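PDB 2Q02: putative cytoplasmic protein from Salmonella typhimurium LT2, which is of unknown function but binds zinc in a xylose isomerase-like TIM barrel and may act as an isomerase. Local coordinates for residues Glu88-Asp93 with Arg100-Cys105; Ile11-Lys14 with Ser20-Ala23; Thr7-Asn12 with Arg265-Leu270; Thr111-Glu116 with Val145-Ser150. One frame throughout, in Å; residues are numbered along the deposited sequence.

Overall arrangement
Three of the four contacts belong to the wall of one eight-stranded parallel barrel. Contacts 1, 2 and 3 are buried and each joins a strand, or the residues just past its end, to a helix of the outer layer; contacts 2 and 3 both start from strand 9-12, and their centres lie 15 Å apart. Contacts 1 and 3 are purely apolar and sit on opposite sides of the chain's centre. Contact 2 instead lays a charged guanidinium over an aliphatic branch. Contact 4 is the surface member, about 17 Å at the nearest atoms from contacts 2 and 3, and there two waters bridge loop backbones.

Contact 1 of 4, residues Glu88-Asp93 with Arg100-Cys105; sequences EGLLRD and RALVLC
Leu90 and Leu91, neighbours on helix 81-97, both close on the side chain of Leu102 in strand 101-104. Leu90 comes first and touches through the base of its side chain: its CB lies 3.9 Å from Leu102 CD2, and Leu102 CD1 is nearly as near. Leu91 works through its far end. Its CB does not aim straight at the strand, but with CG anti to the carbonyl carbon (chi1 -73°) the branch swings across, and Leu91 CD2 meets Leu102 CD2 at 3.9 Å. These two side chains cross at about a right angle, whereas both methyls of Leu102 settle against Leu90 CB.

Leu102 reaches the helix because its CG stands anti to the backbone N (chi1 170°), and its forked end serves both partners: CD2 touches both helix leucines, CD1 only Leu90. Branched leucines suit this interface because they fill the gap between a helix and a strand whose nearest CA atoms, those of Leu91 and Leu102, are 7.2 Å apart. Phe129 of the next helix, 115-130, also packs on Leu91 and Leu102. The contact joins the helix and the second strand of the beta-alpha-beta unit 66-73, 81-97, 101-104 of the TIM barrel.

With carbon alone meeting carbon, the contact depends on shape and on the exclusion of water, and it has no directional bond to fix the helix at one exact height along the strand.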
# COMPACT_ATOMS: atom_id res chain seq x y z
N GLU A 88 -14.60 6.40 -9.37
CA GLU A 88 -15.59 7.24 -8.70
C GLU A 88 -16.26 6.52 -7.50
O GLU A 88 -16.53 7.12 -6.45
CB GLU A 88 -16.65 7.71 -9.70
CG GLU A 88 -16.14 8.64 -10.82
CD GLU A 88 -17.23 9.05 -11.83
OE1 GLU A 88 -18.21 8.28 -11.96
OE2 GLU A 88 -17.10 10.12 -12.48
N GLY A 89 -16.56 5.23 -7.69
CA GLY A 89 -17.13 4.42 -6.62
C GLY A 89 -16.19 4.31 -5.44
O GLY A 89 -16.62 4.39 -4.31
N LEU A 90 -14.91 4.14 -5.73
CA LEU A 90 -13.89 4.05 -4.70
C LEU A 90 -13.55 5.40 -4.05
O LEU A 90 -13.18 5.45 -2.87
CB LEU A 90 -12.61 3.40 -5.24
CG LEU A 90 -12.67 1.89 -5.43
CD1 LEU A 90 -11.54 1.40 -6.37
CD2 LEU A 90 -12.60 1.16 -4.08
N LEU A 91 -13.68 6.49 -4.83
CA LEU A 91 -13.56 7.84 -4.28
C LEU A 91 -14.70 8.18 -3.32
O LEU A 91 -14.46 8.80 -2.28
CB LEU A 91 -13.46 8.87 -5.41
CG LEU A 91 -12.10 8.87 -6.13
CD1 LEU A 91 -12.19 9.63 -7.45
CD2 LEU A 91 -10.97 9.48 -5.25
N ARG A 92 -15.92 7.75 -3.63
CA ARG A 92 -17.04 7.86 -2.67
C ARG A 92 -16.76 7.08 -1.39
O ARG A 92 -17.07 7.57 -0.29
CB ARG A 92 -18.34 7.28 -3.24
CG ARG A 92 -19.03 8.12 -4.26
CD ARG A 92 -20.26 7.40 -4.82
NE ARG A 92 -20.17 7.38 -6.28
CZ ARG A 92 -20.29 6.31 -7.06
NH1 ARG A 92 -20.57 5.12 -6.56
NH2 ARG A 92 -20.17 6.44 -8.37
N ASP A 93 -16.23 5.86 -1.56
CA ASP A 93 -15.91 4.98 -0.44
C ASP A 93 -14.89 5.62 0.50
O ASP A 93 -15.02 5.56 1.72
CB ASP A 93 -15.35 3.64 -0.95
CG ASP A 93 -16.44 2.72 -1.47
OD1 ASP A 93 -17.63 2.97 -1.17
OD2 ASP A 93 -16.08 1.73 -2.17
N ARG A 100 -7.93 9.08 3.81
CA ARG A 100 -7.10 10.18 3.35
C ARG A 100 -6.71 10.03 1.88
O ARG A 100 -6.66 10.99 1.12
CB ARG A 100 -5.82 10.18 4.20
CG ARG A 100 -4.86 11.33 3.93
CD ARG A 100 -3.87 11.50 5.12
NE ARG A 100 -2.55 10.89 4.87
CZ ARG A 100 -1.68 10.56 5.83
NH1 ARG A 100 -1.95 10.74 7.12
NH2 ARG A 100 -0.52 10.04 5.48
N ALA A 101 -6.41 8.79 1.49
CA ALA A 101 -5.84 8.53 0.19
C ALA A 101 -6.49 7.31 -0.47
O ALA A 101 -7.08 6.43 0.22
CB ALA A 101 -4.32 8.31 0.33
N LEU A 102 -6.40 7.26 -1.80
CA LEU A 102 -6.76 6.07 -2.55
C LEU A 102 -5.55 5.67 -3.39
O LEU A 102 -4.86 6.51 -4.02
CB LEU A 102 -8.00 6.31 -3.42
CG LEU A 102 -8.45 5.28 -4.47
CD1 LEU A 102 -8.94 4.02 -3.81
CD2 LEU A 102 -9.54 5.87 -5.32
N VAL A 103 -5.30 4.36 -3.39
CA VAL A 103 -4.14 3.79 -4.08
C VAL A 103 -4.45 3.47 -5.54
O VAL A 103 -5.51 2.93 -5.86
CB VAL A 103 -3.67 2.50 -3.39
CG1 VAL A 103 -2.53 1.84 -4.17
CG2 VAL A 103 -3.24 2.77 -1.97
N LEU A 104 -3.49 3.77 -6.41
CA LEU A 104 -3.62 3.55 -7.86
C LEU A 104 -2.55 2.55 -8.35
O LEU A 104 -1.35 2.71 -8.09
CB LEU A 104 -3.43 4.87 -8.60
CG LEU A 104 -4.45 5.97 -8.27
CD1 LEU A 104 -3.93 7.33 -8.67
CD2 LEU A 104 -5.79 5.72 -8.95
N CYS A 105 -3.00 1.50 -9.04
CA CYS A 105 -2.11 0.47 -9.53
C CYS A 105 -2.12 0.40 -11.04
O CYS A 105 -3.20 0.42 -11.65
CB CYS A 105 -2.55 -0.91 -9.00
SG CYS A 105 -2.21 -1.14 -7.24

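Contact 2 of 4, residues Ile11-Lys14 with Ser20-Ala23; sequences INRK and SIEA
The flat guanidinium of Arg13 lies with one face against Ile21, whose CG1 sits over the centre of the group, 3.6 Å above its plane. Arg13 CZ is the atom most directly beneath, 3.7 Å from Ile21 CG1, and the two side chains cross at about a right angle. The arginine spans the gap because its chain is extended from CG to NE and CG stands anti to the backbone N (chi1 -165°). Ile21 presents CG1 beside its own backbone N, the side from which the arginine arrives. An aliphatic branch suits this position: a guanidinium binds polar partners around its rim, while its faces accept carbon readily.

The pair joins the end of strand 9-12 to the start of helix 21-30, within the first beta-alpha-beta unit of the barrel. Asn12 shapes the chain as it leaves the strand, its OD1 accepting from Lys14 N at 3.0 Å in an Asx turn, on a lone pair in the carbonyl plane. At the other end Ser20 is the N-cap of the helix, its OG taking the bond from Ala23 N at 3.2 Å.

Beyond the two segments, Arg13 NH2 makes a salt bridge to Asp49 and a hydrogen bond to the carbonyl of Leu19, which help to hold the group in place. Arg13 NE, by contrast, is buried here without any polar partner in the model.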
# COMPACT_ATOMS: atom_id res chain seq x y z
N ILE A 11 -1.61 -0.72 9.93
CA ILE A 11 -1.94 -2.10 9.65
C ILE A 11 -2.90 -2.15 8.47
O ILE A 11 -4.04 -1.65 8.54
CB ILE A 11 -2.54 -2.82 10.87
CG1 ILE A 11 -1.73 -2.51 12.15
CG2 ILE A 11 -2.63 -4.33 10.60
CD1 ILE A 11 -0.25 -2.84 12.08
N ASN A 12 -2.44 -2.75 7.39
CA ASN A 12 -3.27 -3.00 6.23
C ASN A 12 -4.24 -4.18 6.52
O ASN A 12 -3.84 -5.22 7.10
CB ASN A 12 -2.39 -3.25 4.99
CG ASN A 12 -3.17 -3.23 3.70
OD1 ASN A 12 -4.12 -4.00 3.53
ND2 ASN A 12 -2.76 -2.37 2.75
N ARG A 13 -5.50 -4.03 6.11
CA ARG A 13 -6.52 -5.04 6.39
C ARG A 13 -6.30 -6.39 5.70
O ARG A 13 -6.96 -7.37 6.07
CB ARG A 13 -7.92 -4.52 6.06
CG ARG A 13 -9.02 -5.39 6.66
CD ARG A 13 -10.42 -4.97 6.25
NE ARG A 13 -11.44 -5.87 6.84
CZ ARG A 13 -12.63 -6.14 6.31
NH1 ARG A 13 -13.00 -5.58 5.16
NH2 ARG A 13 -13.46 -6.97 6.92
N LYS A 14 -5.39 -6.47 4.71
CA LYS A 14 -5.10 -7.76 4.06
C LYS A 14 -4.56 -8.82 5.03
O LYS A 14 -4.65 -10.00 4.75
CB LYS A 14 -4.13 -7.61 2.88
CG LYS A 14 -4.25 -8.72 1.81
CD LYS A 14 -5.34 -8.41 0.78
CE LYS A 14 -5.66 -9.61 -0.11
NZ LYS A 14 -7.12 -9.76 -0.48
N SER A 20 -14.11 -9.32 10.87
CA SER A 20 -15.00 -8.22 10.53
C SER A 20 -14.27 -6.91 10.76
O SER A 20 -13.24 -6.87 11.43
CB SER A 20 -16.25 -8.23 11.40
OG SER A 20 -15.98 -7.62 12.65
N ILE A 21 -14.82 -5.83 10.24
CA ILE A 21 -14.18 -4.52 10.39
C ILE A 21 -14.03 -4.11 11.85
O ILE A 21 -12.99 -3.57 12.21
CB ILE A 21 -14.91 -3.43 9.57
CG1 ILE A 21 -14.76 -3.72 8.07
CG2 ILE A 21 -14.36 -2.05 9.93
CD1 ILE A 21 -15.43 -2.72 7.15
N GLU A 22 -15.04 -4.36 12.70
CA GLU A 22 -14.92 -4.00 14.13
C GLU A 22 -13.90 -4.87 14.87
O GLU A 22 -13.16 -4.36 15.71
CB GLU A 22 -16.25 -4.02 14.91
CG GLU A 22 -16.03 -3.66 16.39
CD GLU A 22 -17.30 -3.23 17.13
OE1 GLU A 22 -18.40 -3.58 16.66
OE2 GLU A 22 -17.19 -2.55 18.18
N ALA A 23 -13.87 -6.17 14.56
CA ALA A 23 -12.87 -7.08 15.12
C ALA A 23 -11.46 -6.66 14.70
O ALA A 23 -10.52 -6.73 15.48
CB ALA A 23 -13.16 -8.52 14.68

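Contact 3 of 4, residues Thr7-Asn12 with Arg265-Leu270; sequences TRFCIN and RSVSLL
Strand 9-12 and helix 256-271 come closest at Phe9 and Val267, whose CA atoms are 8.4 Å apart, a separation that leaves space for a full aromatic ring between the two backbones. That ring belongs to Phe9, which supplies every contact on the strand side. Its CG is anti to the carbonyl carbon (chi1 -72°), and the side chain is thrown outward from the barrel wall toward the helix.

Val267 meets the ring over one face. Its CG2 lies 4.0 Å from the centroid of the Phe9 ring and 15° off the ring normal, a CH-pi contact in which the methyl is somewhat displaced toward the CD2-CE2 side. The other methyl also reaches the ring, Val267 CG1 being 4.1 Å from Phe9 CE2. Both methyls come from the same side, CG2 over the ring and CG1 beyond its rim near CE2.

Leu270, one turn further along the helix, touches a different part of the same ring: its CD1 is 4.0 Å from Phe9 CE1 and close to CZ as well. Three residues apart, and linked by a backbone bond from Leu270 N to Val267 O (2.9 Å), the two side chains leave the same side of the helix. Valine and leucine suit the place because they offer methyls of different reach to a single broad surface. Tyr242 of the neighbouring strand also touches Phe9.

With 252 residues between the segments, the contact brings the last helix against the first strand, the closure of chain ends characteristic of a TIM barrel.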
# COMPACT_ATOMS: atom_id res chain seq x y z
N THR A 7 3.64 5.24 16.49
CA THR A 7 2.63 6.05 15.78
C THR A 7 2.66 5.91 14.25
O THR A 7 1.61 5.99 13.60
CB THR A 7 2.92 7.58 16.12
OG1 THR A 7 2.47 7.86 17.45
CG2 THR A 7 2.30 8.63 15.14
N ARG A 8 3.88 5.81 13.70
CA ARG A 8 4.11 5.77 12.25
C ARG A 8 3.77 4.43 11.60
O ARG A 8 3.87 4.32 10.39
CB ARG A 8 5.59 6.06 11.92
CG ARG A 8 6.02 7.48 12.21
CD ARG A 8 7.53 7.65 12.02
NE ARG A 8 7.91 7.40 10.63
CZ ARG A 8 9.17 7.27 10.20
NH1 ARG A 8 10.20 7.39 11.03
NH2 ARG A 8 9.41 7.01 8.92
N PHE A 9 3.41 3.41 12.38
CA PHE A 9 3.05 2.12 11.79
C PHE A 9 1.56 2.03 11.48
O PHE A 9 0.73 2.59 12.20
CB PHE A 9 3.52 0.95 12.68
CG PHE A 9 5.00 0.74 12.66
CD1 PHE A 9 5.65 0.34 11.48
CD2 PHE A 9 5.77 0.93 13.80
CE1 PHE A 9 7.02 0.15 11.43
CE2 PHE A 9 7.17 0.72 13.77
CZ PHE A 9 7.80 0.34 12.57
N CYS A 10 1.24 1.34 10.39
CA CYS A 10 -0.15 1.21 9.89
C CYS A 10 -0.43 -0.25 9.59
O CYS A 10 0.43 -0.97 9.08
CB CYS A 10 -0.33 2.04 8.60
SG CYS A 10 -1.96 2.00 7.80
N ILE A 11 -1.61 -0.72 9.93
CA ILE A 11 -1.94 -2.10 9.65
C ILE A 11 -2.90 -2.15 8.47
O ILE A 11 -4.04 -1.65 8.54
CB ILE A 11 -2.54 -2.82 10.87
CG1 ILE A 11 -1.73 -2.51 12.15
CG2 ILE A 11 -2.63 -4.33 10.60
CD1 ILE A 11 -0.25 -2.84 12.08
N ASN A 12 -2.44 -2.75 7.39
CA ASN A 12 -3.27 -3.00 6.23
C ASN A 12 -4.24 -4.18 6.52
O ASN A 12 -3.84 -5.22 7.10
CB ASN A 12 -2.39 -3.25 4.99
CG ASN A 12 -3.17 -3.23 3.70
OD1 ASN A 12 -4.12 -4.00 3.53
ND2 ASN A 12 -2.76 -2.37 2.75
N ARG A 265 6.16 -9.00 16.32
CA ARG A 265 7.45 -9.56 15.91
C ARG A 265 8.07 -8.74 14.78
O ARG A 265 9.27 -8.50 14.77
CB ARG A 265 7.31 -11.04 15.52
N SER A 266 7.26 -8.29 13.83
CA SER A 266 7.75 -7.50 12.70
C SER A 266 8.28 -6.13 13.14
O SER A 266 9.39 -5.75 12.78
CB SER A 266 6.66 -7.35 11.64
OG SER A 266 6.40 -8.61 11.04
N VAL A 267 7.49 -5.41 13.94
CA VAL A 267 7.92 -4.13 14.52
C VAL A 267 9.23 -4.26 15.28
O VAL A 267 10.18 -3.52 15.02
CB VAL A 267 6.81 -3.52 15.43
CG1 VAL A 267 7.35 -2.42 16.36
CG2 VAL A 267 5.69 -2.95 14.55
N SER A 268 9.28 -5.24 16.19
CA SER A 268 10.46 -5.49 17.03
C SER A 268 11.71 -5.78 16.22
O SER A 268 12.82 -5.43 16.62
CB SER A 268 10.21 -6.65 17.99
OG SER A 268 9.24 -6.28 18.95
N LEU A 269 11.53 -6.45 15.09
CA LEU A 269 12.63 -6.71 14.18
C LEU A 269 13.24 -5.42 13.61
O LEU A 269 14.45 -5.37 13.38
CB LEU A 269 12.16 -7.61 13.04
CG LEU A 269 13.27 -8.19 12.17
CD1 LEU A 269 13.06 -9.71 11.98
CD2 LEU A 269 13.39 -7.45 10.82
N LEU A 270 12.42 -4.41 13.38
CA LEU A 270 12.90 -3.15 12.79
C LEU A 270 13.60 -2.29 13.83
O LEU A 270 14.57 -1.60 13.52
CB LEU A 270 11.75 -2.39 12.12
CG LEU A 270 11.12 -3.17 10.96
CD1 LEU A 270 9.78 -2.57 10.54
CD2 LEU A 270 12.08 -3.29 9.79

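Contact 4 of 4, residues Thr111-Glu116 with Val145-Ser150; sequences TIVPPE and VSSLRS
Two water molecules bridge the backbones of Thr111-Val113 and Val145-Ser147. The first stands between two carbonyls, within hydrogen-bonding reach of Thr111 O (2.6 Å) and Val145 O (2.8 Å); other acceptors lie nearby too, so it cannot serve all of them at once. The second works in both directions: it accepts from Val113 N at 2.9 Å and donates to Ser147 O at the same distance, so it relays an N-H to a C=O across the gap.

Side chains meet beside these waters at one place. Val113 CG2 lies 3.8 Å from Ser147 CB, with the valine CB almost as close, so the branched side chain rests on the methylene of the serine. The serine torsion (chi1 69°) leaves CB against Val113 while OG bonds to the carbonyl of Leu107, earlier in the loop that carries Thr111-Val113. A small residue fits here, offering carbon to Val113 and a hydroxyl to the main chain. Just before it, Ser146 makes an ST turn, its OG accepting from Leu148 N at 3.1 Å, and it too binds a main-chain carbonyl, that of Leu141.

The contact ties the loop leading into helix 115-130 to the loop leading into helix 151-161, at the surface. Direct backbone bonds of Val145 with Gly110 and Ser147 with Leu107 join the same loops. Water and main-chain bonds together thus link them with little dependence on side-chain identity, and Val113 on Ser147 adds a small apolar patch.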
# COMPACT_ATOMS: atom_id res chain seq x y z
N THR A 111 1.31 -5.82 -21.36
CA THR A 111 1.08 -4.88 -22.44
C THR A 111 1.70 -3.53 -22.09
O THR A 111 1.67 -3.10 -20.94
CB THR A 111 -0.40 -4.75 -22.73
OG1 THR A 111 -0.80 -5.89 -23.50
CG2 THR A 111 -0.71 -3.53 -23.51
N ILE A 112 2.28 -2.89 -23.09
CA ILE A 112 2.91 -1.60 -22.92
C ILE A 112 1.85 -0.55 -22.74
O ILE A 112 0.92 -0.48 -23.50
CB ILE A 112 3.72 -1.17 -24.18
CG1 ILE A 112 4.95 -2.05 -24.37
CG2 ILE A 112 4.10 0.34 -24.12
CD1 ILE A 112 5.58 -1.95 -25.75
N VAL A 113 2.02 0.30 -21.73
CA VAL A 113 1.26 1.54 -21.66
C VAL A 113 2.26 2.68 -21.86
O VAL A 113 3.17 2.83 -21.05
CB VAL A 113 0.53 1.69 -20.30
CG1 VAL A 113 -0.15 3.07 -20.20
CG2 VAL A 113 -0.52 0.61 -20.13
N PRO A 114 2.10 3.49 -22.92
CA PRO A 114 3.12 4.52 -23.17
C PRO A 114 3.15 5.52 -22.02
O PRO A 114 2.08 5.78 -21.42
CB PRO A 114 2.64 5.22 -24.45
CG PRO A 114 1.60 4.35 -25.00
CD PRO A 114 0.99 3.58 -23.89
N PRO A 115 4.35 6.07 -21.71
CA PRO A 115 4.43 7.12 -20.69
C PRO A 115 3.47 8.31 -20.93
O PRO A 115 2.96 8.86 -19.96
CB PRO A 115 5.91 7.55 -20.71
CG PRO A 115 6.48 6.98 -21.94
CD PRO A 115 5.68 5.75 -22.24
N GLU A 116 3.22 8.67 -22.18
CA GLU A 116 2.28 9.78 -22.52
C GLU A 116 0.87 9.47 -22.03
O GLU A 116 0.19 10.35 -21.50
CB GLU A 116 2.19 10.05 -24.02
CG GLU A 116 3.50 10.47 -24.70
CD GLU A 116 4.26 9.29 -25.33
OE1 GLU A 116 4.22 8.19 -24.74
OE2 GLU A 116 4.87 9.48 -26.40
N VAL A 145 5.70 -8.14 -16.10
CA VAL A 145 4.56 -7.79 -16.97
C VAL A 145 3.90 -6.44 -16.62
O VAL A 145 2.95 -6.02 -17.27
CB VAL A 145 3.56 -8.93 -17.03
CG1 VAL A 145 4.22 -10.13 -17.71
CG2 VAL A 145 3.06 -9.31 -15.61
N SER A 146 4.44 -5.75 -15.61
CA SER A 146 3.92 -4.47 -15.16
C SER A 146 4.27 -3.35 -16.12
O SER A 146 5.39 -3.28 -16.61
CB SER A 146 4.45 -4.12 -13.77
OG SER A 146 4.22 -2.77 -13.46
N SER A 147 3.29 -2.48 -16.37
CA SER A 147 3.49 -1.33 -17.25
C SER A 147 4.23 -0.19 -16.56
O SER A 147 4.60 0.78 -17.20
CB SER A 147 2.15 -0.82 -17.79
OG SER A 147 1.37 -0.24 -16.76
N LEU A 148 4.41 -0.27 -15.24
CA LEU A 148 5.04 0.80 -14.47
C LEU A 148 5.71 0.18 -13.23
O LEU A 148 5.05 -0.11 -12.23
CB LEU A 148 3.99 1.87 -14.08
CG LEU A 148 4.45 3.05 -13.20
CD1 LEU A 148 5.56 3.89 -13.87
CD2 LEU A 148 3.29 3.96 -12.81
N ARG A 149 7.02 -0.04 -13.32
CA ARG A 149 7.78 -0.80 -12.33
C ARG A 149 8.73 0.03 -11.47
O ARG A 149 9.06 -0.36 -10.34
CB ARG A 149 8.63 -1.82 -13.09
CG ARG A 149 7.84 -2.60 -14.10
CD ARG A 149 8.74 -3.52 -14.86
NE ARG A 149 9.39 -4.48 -13.98
CZ ARG A 149 10.57 -5.04 -14.20
NH1 ARG A 149 11.27 -4.73 -15.28
NH2 ARG A 149 11.05 -5.92 -13.32
N SER A 150 9.18 1.16 -12.01
CA SER A 150 10.14 2.03 -11.33
C SER A 150 9.42 3.13 -10.57
O SER A 150 8.60 3.88 -11.13
CB SER A 150 11.12 2.67 -12.32
OG SER A 150 11.90 3.67 -11.69
O HOH W 1 1.24 -4.15 -18.57
O HOH W 2 4.40 0.32 -20.07